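Local coordinates for protein probable O-methyltransferase (PDB 6JCL) that catalyses methyl transfer from S-adenosyl-L-methionine to various catechol-like compounds, using a divalent metal cation, at residues F15-L20 with V206-W211; P25-A30 with L78-G83; T124-A129 with I149-R154. All blocks are in the same frame, centred on the assembly; numbering follows the deposited sequence.

Contact 1. Residues F15-L20 with V206-W211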
ATOM      1  N   PHE A  15     -14.033  -2.021 -12.984  1.00 19.32           N
ATOM      2  CA  PHE A  15     -13.058  -1.983 -14.069  1.00 19.79           C
ATOM      3  C   PHE A  15     -11.703  -2.525 -13.606  1.00 19.24           C
ATOM      4  O   PHE A  15     -11.075  -3.333 -14.301  1.00 19.68           O
ATOM      5  CB  PHE A  15     -12.931  -0.546 -14.602  1.00 20.09           C
ATOM      6  CG  PHE A  15     -11.778  -0.329 -15.553  1.00 20.54           C
ATOM      7  CD1 PHE A  15     -11.892  -0.644 -16.909  1.00 21.58           C
ATOM      8  CD2 PHE A  15     -10.587   0.228 -15.096  1.00 22.62           C
ATOM      9  CE1 PHE A  15     -10.806  -0.425 -17.790  1.00 22.21           C
ATOM     10  CE2 PHE A  15      -9.517   0.442 -15.962  1.00 21.45           C
ATOM     11  CZ  PHE A  15      -9.627   0.115 -17.303  1.00 23.51           C
ATOM     12  N   LEU A  16     -11.250  -2.099 -12.427  1.00 18.38           N
ATOM     13  CA  LEU A  16      -9.969  -2.567 -11.917  1.00 17.96           C
ATOM     14  C   LEU A  16      -9.997  -4.075 -11.697  1.00 17.99           C
ATOM     15  O   LEU A  16      -9.019  -4.768 -11.997  1.00 18.21           O
ATOM     16  CB  LEU A  16      -9.622  -1.834 -10.614  1.00 17.15           C
ATOM     17  CG  LEU A  16      -9.424  -0.310 -10.675  1.00 18.17           C
ATOM     18  CD1 LEU A  16      -9.127   0.237  -9.294  1.00 17.26           C
ATOM     19  CD2 LEU A  16      -8.300   0.046 -11.622  1.00 19.08           C
ATOM     20  N   ASP A  17     -11.111  -4.601 -11.177  1.00 18.39           N
ATOM     21  CA  ASP A  17     -11.232  -6.046 -10.996  1.00 21.29           C
ATOM     22  C   ASP A  17     -11.094  -6.770 -12.332  1.00 25.73           C
ATOM     23  O   ASP A  17     -10.312  -7.721 -12.460  1.00 21.37           O
ATOM     24  CB  ASP A  17     -12.569  -6.394 -10.333  1.00 20.10           C
ATOM     25  CG  ASP A  17     -12.618  -6.022  -8.867  1.00 20.92           C
ATOM     26  OD1 ASP A  17     -11.595  -5.584  -8.298  1.00 22.35           O
ATOM     27  OD2 ASP A  17     -13.705  -6.180  -8.258  1.00 23.25           O
ATOM     28  N   SER A  18     -11.817  -6.298 -13.353  0.50 19.65           N
ATOM     29  CA  SER A  18     -11.800  -6.951 -14.656  0.50 23.06           C
ATOM     30  C   SER A  18     -10.446  -6.826 -15.341  0.50 21.81           C
ATOM     31  O   SER A  18     -10.058  -7.706 -16.120  0.50 23.77           O
ATOM     32  CB  SER A  18     -12.895  -6.357 -15.543  0.50 26.15           C
ATOM     33  OG  SER A  18     -12.630  -6.596 -16.914  0.50 29.19           O
ATOM     34  N   THR A  19      -9.712  -5.752 -15.063  1.00 20.45           N
ATOM     35  CA  THR A  19      -8.484  -5.462 -15.776  1.00 20.86           C
ATOM     36  C   THR A  19      -7.255  -6.084 -15.118  1.00 20.53           C
ATOM     37  O   THR A  19      -6.342  -6.538 -15.825  1.00 21.21           O
ATOM     38  CB  THR A  19      -8.347  -3.945 -15.882  1.00 20.68           C
ATOM     39  OG1 THR A  19      -9.467  -3.435 -16.632  1.00 21.23           O
ATOM     40  CG2 THR A  19      -7.051  -3.571 -16.570  1.00 25.81           C
ATOM     41  N   LEU A  20      -7.211  -6.103 -13.783  1.00 19.61           N
ATOM     42  CA  LEU A  20      -6.016  -6.490 -13.043  1.00 19.32           C
ATOM     43  C   LEU A  20      -6.134  -7.829 -12.337  1.00 23.03           C
ATOM     44  O   LEU A  20      -5.103  -8.418 -12.003  1.00 24.04           O
ATOM     45  CB  LEU A  20      -5.669  -5.417 -12.000  1.00 18.49           C
ATOM     46  CG  LEU A  20      -5.394  -4.017 -12.548  1.00 20.20           C
ATOM     47  CD1 LEU A  20      -5.086  -3.091 -11.385  1.00 18.83           C
ATOM     48  CD2 LEU A  20      -4.255  -4.028 -13.545  1.00 19.43           C
ATOM     49  N   VAL A 206     -11.269   4.491  -1.323  1.00 14.46           N
ATOM     50  CA  VAL A 206     -12.650   4.356  -1.764  1.00 15.05           C
ATOM     51  C   VAL A 206     -12.690   3.183  -2.733  1.00 14.89           C
ATOM     52  O   VAL A 206     -11.656   2.641  -3.136  1.00 15.35           O
ATOM     53  CB  VAL A 206     -13.210   5.638  -2.423  1.00 16.77           C
ATOM     54  CG1 VAL A 206     -13.420   6.741  -1.352  1.00 15.46           C
ATOM     55  CG2 VAL A 206     -12.277   6.135  -3.541  1.00 15.54           C
ATOM     56  N   GLY A 207     -13.892   2.793  -3.099  1.00 16.82           N
ATOM     57  CA  GLY A 207     -14.075   1.672  -4.008  1.00 16.64           C
ATOM     58  C   GLY A 207     -15.414   1.004  -3.741  1.00 15.63           C
ATOM     59  O   GLY A 207     -16.366   1.652  -3.320  1.00 19.35           O
ATOM     60  N   ARG A 208     -15.441  -0.310  -3.981  0.51 16.17           N
ATOM     61  CA  ARG A 208     -16.672  -1.074  -3.787  0.51 18.73           C
ATOM     62  C   ARG A 208     -17.211  -0.917  -2.372  0.51 18.98           C
ATOM     63  O   ARG A 208     -18.430  -0.879  -2.165  0.51 21.05           O
ATOM     64  CB  ARG A 208     -16.413  -2.548  -4.095  0.51 22.46           C
ATOM     65  CG  ARG A 208     -17.661  -3.417  -4.149  0.51 32.78           C
ATOM     66  CD  ARG A 208     -17.281  -4.802  -4.657  0.51 32.66           C
ATOM     67  NE  ARG A 208     -16.018  -4.724  -5.384  0.51 28.80           N
ATOM     68  CZ  ARG A 208     -15.910  -4.727  -6.707  0.51 21.96           C
ATOM     69  NH1 ARG A 208     -14.723  -4.621  -7.259  0.51 28.91           N
ATOM     70  NH2 ARG A 208     -16.988  -4.813  -7.477  0.51 35.49           N
ATOM     71  N   LYS A 209     -16.323  -0.833  -1.382  1.00 16.19           N
ATOM     72  CA  LYS A 209     -16.741  -0.852   0.014  1.00 17.24           C
ATOM     73  C   LYS A 209     -16.951   0.537   0.613  1.00 20.74           C
ATOM     74  O   LYS A 209     -17.248   0.639   1.808  1.00 23.96           O
ATOM     75  CB  LYS A 209     -15.725  -1.651   0.845  1.00 17.06           C
ATOM     76  CG  LYS A 209     -15.592  -3.103   0.348  1.00 18.83           C
ATOM     77  CD  LYS A 209     -14.582  -3.881   1.197  1.00 17.95           C
ATOM     78  CE  LYS A 209     -15.054  -3.958   2.627  1.00 16.62           C
ATOM     79  NZ  LYS A 209     -14.187  -4.905   3.442  1.00 20.69           N
ATOM     80  N   GLY A 210     -16.836   1.597  -0.173  1.00 16.32           N
ATOM     81  CA  GLY A 210     -17.085   2.931   0.364  1.00 16.51           C
ATOM     82  C   GLY A 210     -15.816   3.574   0.890  1.00 18.31           C
ATOM     83  O   GLY A 210     -14.703   3.072   0.708  1.00 18.11           O
ATOM     84  N   TRP A 211     -15.999   4.711   1.573  1.00 15.26           N
ATOM     85  CA  TRP A 211     -14.859   5.491   2.071  1.00 15.05           C
ATOM     86  C   TRP A 211     -14.350   4.880   3.371  1.00 15.15           C
ATOM     87  O   TRP A 211     -15.051   4.879   4.391  1.00 15.97           O
ATOM     88  CB  TRP A 211     -15.281   6.952   2.245  1.00 15.60           C
ATOM     89  CG  TRP A 211     -14.258   7.857   2.878  1.00 17.68           C
ATOM     90  CD1 TRP A 211     -12.888   7.688   2.911  1.00 16.57           C
ATOM     91  CD2 TRP A 211     -14.534   9.082   3.560  1.00 16.24           C
ATOM     92  NE1 TRP A 211     -12.310   8.746   3.599  1.00 15.48           N
ATOM     93  CE2 TRP A 211     -13.300   9.605   4.004  1.00 16.03           C
ATOM     94  CE3 TRP A 211     -15.716   9.790   3.841  1.00 19.79           C
ATOM     95  CZ2 TRP A 211     -13.209  10.808   4.720  1.00 18.08           C
ATOM     96  CZ3 TRP A 211     -15.627  10.985   4.561  1.00 18.93           C
ATOM     97  CH2 TRP A 211     -14.379  11.483   4.991  1.00 19.89           C
TER
HETATM   98  O   HOH W   1     -11.982  -4.425  -5.788  1.00 22.48           O

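Contact 2. Residues P25-A30 with L78-G83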
ATOM      1  N   PRO A  25     -11.840 -18.228 -10.257  1.00 25.12           N
ATOM      2  CA  PRO A  25     -12.851 -19.199  -9.798  1.00 25.96           C
ATOM      3  C   PRO A  25     -12.658 -19.627  -8.359  1.00 25.78           C
ATOM      4  O   PRO A  25     -13.639 -20.004  -7.705  1.00 28.76           O
ATOM      5  CB  PRO A  25     -12.695 -20.371 -10.778  1.00 29.78           C
ATOM      6  CG  PRO A  25     -11.372 -20.165 -11.431  1.00 34.87           C
ATOM      7  CD  PRO A  25     -11.036 -18.727 -11.381  1.00 32.04           C
ATOM      8  N   ALA A  26     -11.427 -19.612  -7.838  1.00 23.92           N
ATOM      9  CA  ALA A  26     -11.248 -19.946  -6.423  1.00 24.01           C
ATOM     10  C   ALA A  26     -11.912 -18.905  -5.527  1.00 21.78           C
ATOM     11  O   ALA A  26     -12.600 -19.251  -4.556  1.00 23.50           O
ATOM     12  CB  ALA A  26      -9.760 -20.060  -6.089  1.00 24.31           C
ATOM     13  N   LEU A  27     -11.750 -17.630  -5.852  1.00 21.54           N
ATOM     14  CA  LEU A  27     -12.409 -16.609  -5.048  1.00 23.59           C
ATOM     15  C   LEU A  27     -13.903 -16.539  -5.336  1.00 23.40           C
ATOM     16  O   LEU A  27     -14.685 -16.267  -4.417  1.00 25.86           O
ATOM     17  CB  LEU A  27     -11.755 -15.257  -5.291  1.00 29.28           C
ATOM     18  CG  LEU A  27     -10.302 -15.223  -4.812  1.00 43.49           C
ATOM     19  CD1 LEU A  27      -9.677 -13.957  -5.301  1.00 47.97           C
ATOM     20  CD2 LEU A  27     -10.179 -15.335  -3.296  1.00 40.54           C
ATOM     21  N   ALA A  28     -14.318 -16.801  -6.584  1.00 23.76           N
ATOM     22  CA  ALA A  28     -15.749 -16.898  -6.874  1.00 24.93           C
ATOM     23  C   ALA A  28     -16.395 -18.018  -6.061  1.00 31.96           C
ATOM     24  O   ALA A  28     -17.475 -17.834  -5.480  1.00 30.79           O
ATOM     25  CB  ALA A  28     -15.986 -17.094  -8.373  1.00 25.49           C
ATOM     26  N   ALA A  29     -15.734 -19.175  -5.978  1.00 23.93           N
ATOM     27  CA  ALA A  29     -16.277 -20.261  -5.173  1.00 23.37           C
ATOM     28  C   ALA A  29     -16.295 -19.896  -3.689  1.00 23.49           C
ATOM     29  O   ALA A  29     -17.231 -20.265  -2.967  1.00 26.10           O
ATOM     30  CB  ALA A  29     -15.478 -21.539  -5.408  1.00 24.20           C
ATOM     31  N   ALA A  30     -15.266 -19.184  -3.215  1.00 21.59           N
ATOM     32  CA  ALA A  30     -15.223 -18.784  -1.804  1.00 20.91           C
ATOM     33  C   ALA A  30     -16.372 -17.851  -1.446  1.00 23.25           C
ATOM     34  O   ALA A  30     -16.952 -17.958  -0.358  1.00 23.54           O
ATOM     35  CB  ALA A  30     -13.887 -18.117  -1.475  1.00 21.02           C
ATOM     36  N   LEU A  78      -3.364 -13.662   1.203  1.00 17.94           N
ATOM     37  CA  LEU A  78      -2.114 -13.688   1.959  1.00 19.69           C
ATOM     38  C   LEU A  78      -1.336 -14.962   1.668  1.00 21.97           C
ATOM     39  O   LEU A  78      -0.116 -14.922   1.465  1.00 20.27           O
ATOM     40  CB  LEU A  78      -2.402 -13.578   3.457  1.00 17.80           C
ATOM     41  CG  LEU A  78      -2.845 -12.184   3.874  1.00 19.89           C
ATOM     42  CD1 LEU A  78      -3.421 -12.225   5.297  1.00 18.74           C
ATOM     43  CD2 LEU A  78      -1.665 -11.223   3.772  1.00 23.44           C
ATOM     44  N   ALA A  79      -2.041 -16.098   1.584  1.00 18.98           N
ATOM     45  CA  ALA A  79      -1.369 -17.374   1.336  1.00 20.15           C
ATOM     46  C   ALA A  79      -0.780 -17.414  -0.064  1.00 20.48           C
ATOM     47  O   ALA A  79       0.303 -17.963  -0.273  1.00 21.34           O
ATOM     48  CB  ALA A  79      -2.334 -18.537   1.546  1.00 20.73           C
ATOM     49  N   ARG A  80      -1.474 -16.810  -1.026  1.00 19.98           N
ATOM     50  CA  ARG A  80      -0.922 -16.692  -2.366  1.00 20.40           C
ATOM     51  C   ARG A  80       0.375 -15.902  -2.355  1.00 20.61           C
ATOM     52  O   ARG A  80       1.347 -16.274  -3.033  1.00 22.31           O
ATOM     53  CB  ARG A  80      -1.951 -16.021  -3.275  1.00 21.26           C
ATOM     54  CG  ARG A  80      -3.071 -16.948  -3.704  1.00 21.49           C
ATOM     55  CD  ARG A  80      -4.177 -16.119  -4.361  1.00 25.89           C
ATOM     56  NE  ARG A  80      -5.161 -16.986  -4.988  1.00 24.07           N
ATOM     57  CZ  ARG A  80      -6.247 -16.559  -5.624  1.00 28.42           C
ATOM     58  NH1 ARG A  80      -7.071 -17.445  -6.170  1.00 25.96           N
ATOM     59  NH2 ARG A  80      -6.511 -15.253  -5.705  1.00 29.35           N
ATOM     60  N   GLY A  81       0.411 -14.807  -1.591  1.00 19.67           N
ATOM     61  CA  GLY A  81       1.599 -13.974  -1.556  1.00 22.65           C
ATOM     62  C   GLY A  81       2.754 -14.618  -0.815  1.00 23.42           C
ATOM     63  O   GLY A  81       3.913 -14.405  -1.173  1.00 25.77           O
ATOM     64  N   ALA A  82       2.455 -15.389   0.238  1.00 24.39           N
ATOM     65  CA  ALA A  82       3.495 -16.104   0.983  1.00 22.19           C
ATOM     66  C   ALA A  82       4.098 -17.279   0.211  1.00 25.33           C
ATOM     67  O   ALA A  82       5.181 -17.744   0.571  1.00 25.26           O
ATOM     68  CB  ALA A  82       2.942 -16.622   2.306  1.00 22.38           C
ATOM     69  N   GLY A  83       3.408 -17.813  -0.795  1.00 22.97           N
ATOM     70  CA  GLY A  83       3.982 -18.856  -1.624  1.00 24.21           C
ATOM     71  C   GLY A  83       3.883 -20.249  -1.037  1.00 31.36           C
ATOM     72  O   GLY A  83       3.436 -20.447   0.097  1.00 30.87           O
TER

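Contact 3. Residues T124-A129 with I149-R154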
ATOM      1  N   THR A 124      -5.901 -17.171  22.089  1.00 28.37           N
ATOM      2  CA  THR A 124      -5.055 -18.037  21.271  1.00 29.50           C
ATOM      3  C   THR A 124      -3.707 -17.404  20.936  1.00 29.76           C
ATOM      4  O   THR A 124      -2.717 -18.131  20.806  1.00 29.45           O
ATOM      5  CB  THR A 124      -5.771 -18.440  19.973  1.00 26.43           C
ATOM      6  OG1 THR A 124      -6.144 -17.273  19.230  1.00 25.31           O
ATOM      7  CG2 THR A 124      -7.015 -19.278  20.282  1.00 27.54           C
ATOM      8  N   LEU A 125      -3.640 -16.073  20.823  1.00 26.09           N
ATOM      9  CA  LEU A 125      -2.365 -15.399  20.571  1.00 27.24           C
ATOM     10  C   LEU A 125      -1.244 -15.823  21.515  1.00 32.19           C
ATOM     11  O   LEU A 125      -0.112 -15.994  21.029  1.00 29.85           O
ATOM     12  CB  LEU A 125      -2.559 -13.872  20.627  1.00 24.20           C
ATOM     13  CG  LEU A 125      -3.125 -13.258  19.338  1.00 21.80           C
ATOM     14  CD1 LEU A 125      -3.715 -11.855  19.550  1.00 23.09           C
ATOM     15  CD2 LEU A 125      -2.069 -13.221  18.226  1.00 23.22           C
ATOM     16  N   PRO A 126      -1.460 -15.983  22.835  1.00 32.98           N
ATOM     17  CA  PRO A 126      -0.375 -16.461  23.718  1.00 35.93           C
ATOM     18  C   PRO A 126       0.055 -17.906  23.477  1.00 38.52           C
ATOM     19  O   PRO A 126       1.092 -18.316  24.012  1.00 44.52           O
ATOM     20  CB  PRO A 126      -0.967 -16.319  25.129  1.00 33.23           C
ATOM     21  CG  PRO A 126      -2.123 -15.418  24.997  1.00 35.39           C
ATOM     22  CD  PRO A 126      -2.638 -15.536  23.608  1.00 33.37           C
ATOM     23  N   THR A 127      -0.715 -18.698  22.737  1.00 36.58           N
ATOM     24  CA  THR A 127      -0.375 -20.092  22.495  1.00 38.57           C
ATOM     25  C   THR A 127       0.337 -20.305  21.170  1.00 37.20           C
ATOM     26  O   THR A 127       0.786 -21.425  20.901  1.00 36.54           O
ATOM     27  CB  THR A 127      -1.641 -20.961  22.519  1.00 35.62           C
ATOM     28  OG1 THR A 127      -2.418 -20.699  21.339  1.00 38.41           O
ATOM     29  CG2 THR A 127      -2.465 -20.661  23.758  1.00 41.47           C
ATOM     30  N   LEU A 128       0.436 -19.263  20.348  1.00 35.22           N
ATOM     31  CA  LEU A 128       1.026 -19.377  19.019  1.00 33.45           C
ATOM     32  C   LEU A 128       2.535 -19.550  19.080  1.00 43.57           C
ATOM     33  O   LEU A 128       3.226 -18.811  19.788  1.00 47.86           O
ATOM     34  CB  LEU A 128       0.709 -18.135  18.189  1.00 32.84           C
ATOM     35  CG  LEU A 128      -0.724 -17.850  17.768  1.00 29.63           C
ATOM     36  CD1 LEU A 128      -0.729 -16.704  16.753  1.00 27.73           C
ATOM     37  CD2 LEU A 128      -1.401 -19.101  17.204  1.00 32.75           C
ATOM     38  N   ALA A 129       3.046 -20.533  18.340  1.00 48.84           N
ATOM     39  CA  ALA A 129       4.485 -20.740  18.214  1.00 56.46           C
ATOM     40  C   ALA A 129       4.924 -20.680  16.752  1.00 59.33           C
ATOM     41  O   ALA A 129       6.034 -21.116  16.424  1.00 65.52           O
ATOM     42  CB  ALA A 129       4.900 -22.065  18.858  1.00 59.00           C
ATOM     43  N   ILE A 149      -2.368  -5.236  18.186  1.00 18.68           N
ATOM     44  CA  ILE A 149      -1.142  -4.590  17.720  1.00 18.80           C
ATOM     45  C   ILE A 149      -0.008  -4.838  18.712  1.00 19.88           C
ATOM     46  O   ILE A 149       1.127  -5.140  18.316  1.00 20.25           O
ATOM     47  CB  ILE A 149      -1.376  -3.085  17.482  1.00 19.71           C
ATOM     48  CG1 ILE A 149      -2.290  -2.871  16.280  1.00 19.25           C
ATOM     49  CG2 ILE A 149      -0.028  -2.349  17.277  1.00 21.07           C
ATOM     50  CD1 ILE A 149      -2.954  -1.489  16.292  1.00 22.82           C
ATOM     51  N   GLN A 150      -0.301  -4.755  20.015  1.00 20.52           N
ATOM     52  CA  GLN A 150       0.716  -5.070  21.018  1.00 21.70           C
ATOM     53  C   GLN A 150       1.201  -6.513  20.880  1.00 24.81           C
ATOM     54  O   GLN A 150       2.408  -6.777  20.956  1.00 22.89           O
ATOM     55  CB  GLN A 150       0.163  -4.792  22.418  1.00 25.77           C
ATOM     56  CG  GLN A 150       0.058  -3.292  22.711  1.00 30.83           C
ATOM     57  CD  GLN A 150      -0.771  -2.961  23.946  1.00 44.46           C
ATOM     58  OE1 GLN A 150      -1.675  -3.707  24.330  1.00 43.51           O
ATOM     59  NE2 GLN A 150      -0.461  -1.834  24.574  1.00 52.24           N
ATOM     60  N   TRP A 151       0.281  -7.457  20.647  1.00 24.09           N
ATOM     61  CA  TRP A 151       0.690  -8.842  20.415  1.00 22.12           C
ATOM     62  C   TRP A 151       1.492  -8.960  19.126  1.00 21.78           C
ATOM     63  O   TRP A 151       2.469  -9.718  19.069  1.00 22.64           O
ATOM     64  CB  TRP A 151      -0.538  -9.766  20.356  1.00 21.78           C
ATOM     65  CG  TRP A 151      -0.878 -10.358  21.694  1.00 22.71           C
ATOM     66  CD1 TRP A 151      -1.969 -10.072  22.467  1.00 23.57           C
ATOM     67  CD2 TRP A 151      -0.101 -11.306  22.430  1.00 26.19           C
ATOM     68  NE1 TRP A 151      -1.918 -10.790  23.636  1.00 30.63           N
ATOM     69  CE2 TRP A 151      -0.784 -11.558  23.638  1.00 33.33           C
ATOM     70  CE3 TRP A 151       1.098 -11.977  22.181  1.00 29.52           C
ATOM     71  CZ2 TRP A 151      -0.307 -12.452  24.593  1.00 35.51           C
ATOM     72  CZ3 TRP A 151       1.576 -12.859  23.136  1.00 32.73           C
ATOM     73  CH2 TRP A 151       0.872 -13.089  24.327  1.00 38.68           C
ATOM     74  N   ALA A 152       1.083  -8.231  18.082  1.00 21.04           N
ATOM     75  CA  ALA A 152       1.804  -8.284  16.807  1.00 20.48           C
ATOM     76  C   ALA A 152       3.255  -7.865  16.983  1.00 24.63           C
ATOM     77  O   ALA A 152       4.168  -8.507  16.458  1.00 24.06           O
ATOM     78  CB  ALA A 152       1.102  -7.403  15.766  1.00 19.37           C
ATOM     79  N   ILE A 153       3.490  -6.782  17.717  1.00 22.97           N
ATOM     80  CA  ILE A 153       4.856  -6.347  17.981  1.00 24.04           C
ATOM     81  C   ILE A 153       5.633  -7.430  18.710  1.00 26.38           C
ATOM     82  O   ILE A 153       6.779  -7.733  18.356  1.00 27.63           O
ATOM     83  CB  ILE A 153       4.833  -5.028  18.771  1.00 24.06           C
ATOM     84  CG1 ILE A 153       4.256  -3.916  17.887  1.00 24.69           C
ATOM     85  CG2 ILE A 153       6.221  -4.690  19.332  1.00 29.32           C
ATOM     86  CD1 ILE A 153       3.973  -2.644  18.654  1.00 26.48           C
ATOM     87  N   ARG A 154       5.018  -8.050  19.723  1.00 24.09           N
ATOM     88  CA  ARG A 154       5.713  -9.092  20.474  1.00 25.38           C
ATOM     89  C   ARG A 154       6.038 -10.301  19.598  1.00 25.48           C
ATOM     90  O   ARG A 154       7.099 -10.920  19.753  1.00 27.49           O
ATOM     91  CB  ARG A 154       4.874  -9.502  21.689  1.00 31.11           C
ATOM     92  CG  ARG A 154       5.428 -10.714  22.429  1.00 35.45           C
ATOM     93  CD  ARG A 154       4.646 -11.002  23.705  1.00 45.05           C
ATOM     94  NE  ARG A 154       5.322 -11.997  24.535  1.00 55.71           N
ATOM     95  CZ  ARG A 154       4.957 -12.306  25.776  1.00 58.59           C
ATOM     96  NH1 ARG A 154       3.918 -11.696  26.332  1.00 56.45           N
ATOM     97  NH2 ARG A 154       5.627 -13.225  26.460  1.00 60.20           N
TER

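Contact 1. Residues F15-L20 with V206-W211
The type I beta turn from Gly207 to Gly210, which closes the hairpin of strands 198-206 and 212-219, meets helix 9-21 through a surface salt bridge between Arg208 and Asp17. The two side chains come from opposite directions. On the Asp17 side OD2 does the touching, and on the Arg208 side NH1. The modelled separation of Asp17 OD2 and Arg208 NH1 is 2.1 Å. That value is too short to be taken literally, and Arg208 is deposited in two conformers, so the exact geometry is doubtful. The carboxylate and guanidinium planes are turned only 18° apart, and OD2 approaches the guanidinium obliquely. With chi1 at -171° the Arg208 chain leaves opposite its own N, then bends at chi3 to bring the guanidinium to the carboxylate.

A water adds a second link. It donates to Asp17 OD1 at 2.8 Å and accepts from Arg208 NH1 at 3.1 Å, lying in the guanidinium plane at its edge. Asp17 OD1 also takes a hydrogen bond from Gln47 NE2 of helix 46-58, so this oxygen has two partners. The backbone N of Arg208 bonds to Asp13 OD2, so helix 9-21 holds the turn at a second point.

Within the turn, Gly210 N bonds to Gly207 O at 3.2 Å. Val206, at the end of the preceding strand, pairs in an antiparallel ladder with a strand of the second subunit. Phe15 and Thr19 pack on Leu174 and Leu189 of that subunit. The contact thus lies beside the dimer interface. It is a salt bridge from an N-terminal helix to a beta-hairpin turn, at the antiparallel end of the class I methyltransferase sheet.

Contact 2. Residues P25-A30 with L78-G83
Arg80 of helix 73-82 reaches across to Ala26 and Leu27 in the first turn of helix 25-36. Its CB points toward that helix. CG stands anti to the carbonyl carbon, with chi1 at -77°, and the chain runs on extended through CD to NE. This straight aliphatic arm spans the gap between two backbones that stay well apart: the CA atoms of Ala26 and Arg80 are 11.6 Å from each other. Contact with segment 25-30 is made by the two terminal nitrogens.

NH1 meets the methyl of Ala26, with Arg80 NH1 and Ala26 CB 3.8 Å apart. The branch carbon of Leu27 is the next neighbour, with its CG 4.1 Å from Arg80 NH1. NH2 lies closer to Leu27, the distance from Arg80 NH2 to Leu27 CD1 being 3.4 Å. The distance from Arg80 NH2 to Leu27 CG is 3.9 Å. Leu27 and Arg80 approach from opposite directions, and both apolar partners stand oblique to the guanidinium. None of these is a polar bond.

The charge is met just outside the segment, where Arg80 NH2 forms a salt bridge with Asp24 OD2. Asp24 also accepts a hydrogen bond from Leu27 N on OD1, so one carboxylate ties the arginine to the start of helix 25-36. Trp77 makes a cation-pi contact with Arg80. Leu27 itself packs on Phe73, Ile76 and Trp77 of helix 73-82. The side chain of Leu27 is about 8 Å from the bound S-adenosyl-L-homocysteine.

The guanidinium is therefore held among an acid, an aromatic ring and alkyl groups. Its charge is met by Asp24 and the Trp77 ring. Its nitrogens can thus lie against the buried alkyl groups of Ala26 and Leu27 without a polar partner there.

Contact 3. Residues T124-A129 with I149-R154
Leu125 and Pro126 lie against the indole of Trp151. Leu125 CB sits over one face, 4.0 Å from the centroid of the five-membered ring and 10° off its normal, a CH-pi contact. Pro126 N lies over the same face, toward the rim. Leu125 CG stands anti to the carbonyl carbon (chi1 -81°), and CD1 runs on to the pyrrole part, with Leu125 CD1 3.8 Å from Trp151 CD1. Pro126 takes the benzo end. The side chains of Pro126 and Trp151 cross at about a right angle, and Pro126 CG is 3.5 Å from Trp151 CZ2.

Trp151 stands on helix 145-155, the crossover helix of a beta-alpha-beta unit between the parallel strands 133-138 and 160-165 of the Rossmann-like sheet. Ile149 and Ala152 fasten this helix to both strands. The 3-10 turn 125-127, across from the indole, is held by a shared acceptor. Thr124 O accepts from Thr127 N at 2.8 Å and from Thr127 OG1 at 2.6 Å, the hydroxyl lying in the carbonyl plane on a lone pair. Leu125 packs inward on Leu91 of strand 87-92. Its side chain is also about 4 Å from that of Ala121, an inferred S-adenosyl-L-methionine-binding residue.

How the contacts relate
Contact 1 lies on the surface, contact 2 is largely buried, and contact 3 is partly buried. No helix or strand is shared among them, although helices 9-21 and 25-36, used by contacts 1 and 2, follow each other in the chain. Along the sequence contacts 2 and 3 come in series inside the loop closed by contact 1. Contacts 1 and 3 fall on opposite sides of the chain's centre, their centres about 32 Å apart. The chemistry changes with place. Contact 1 is ionic and bridged by a water, beside the second subunit. Contact 2 sets an arginine against alkyl groups, with its acid just outside. Contact 3 is apolar, tryptophan against leucine and proline.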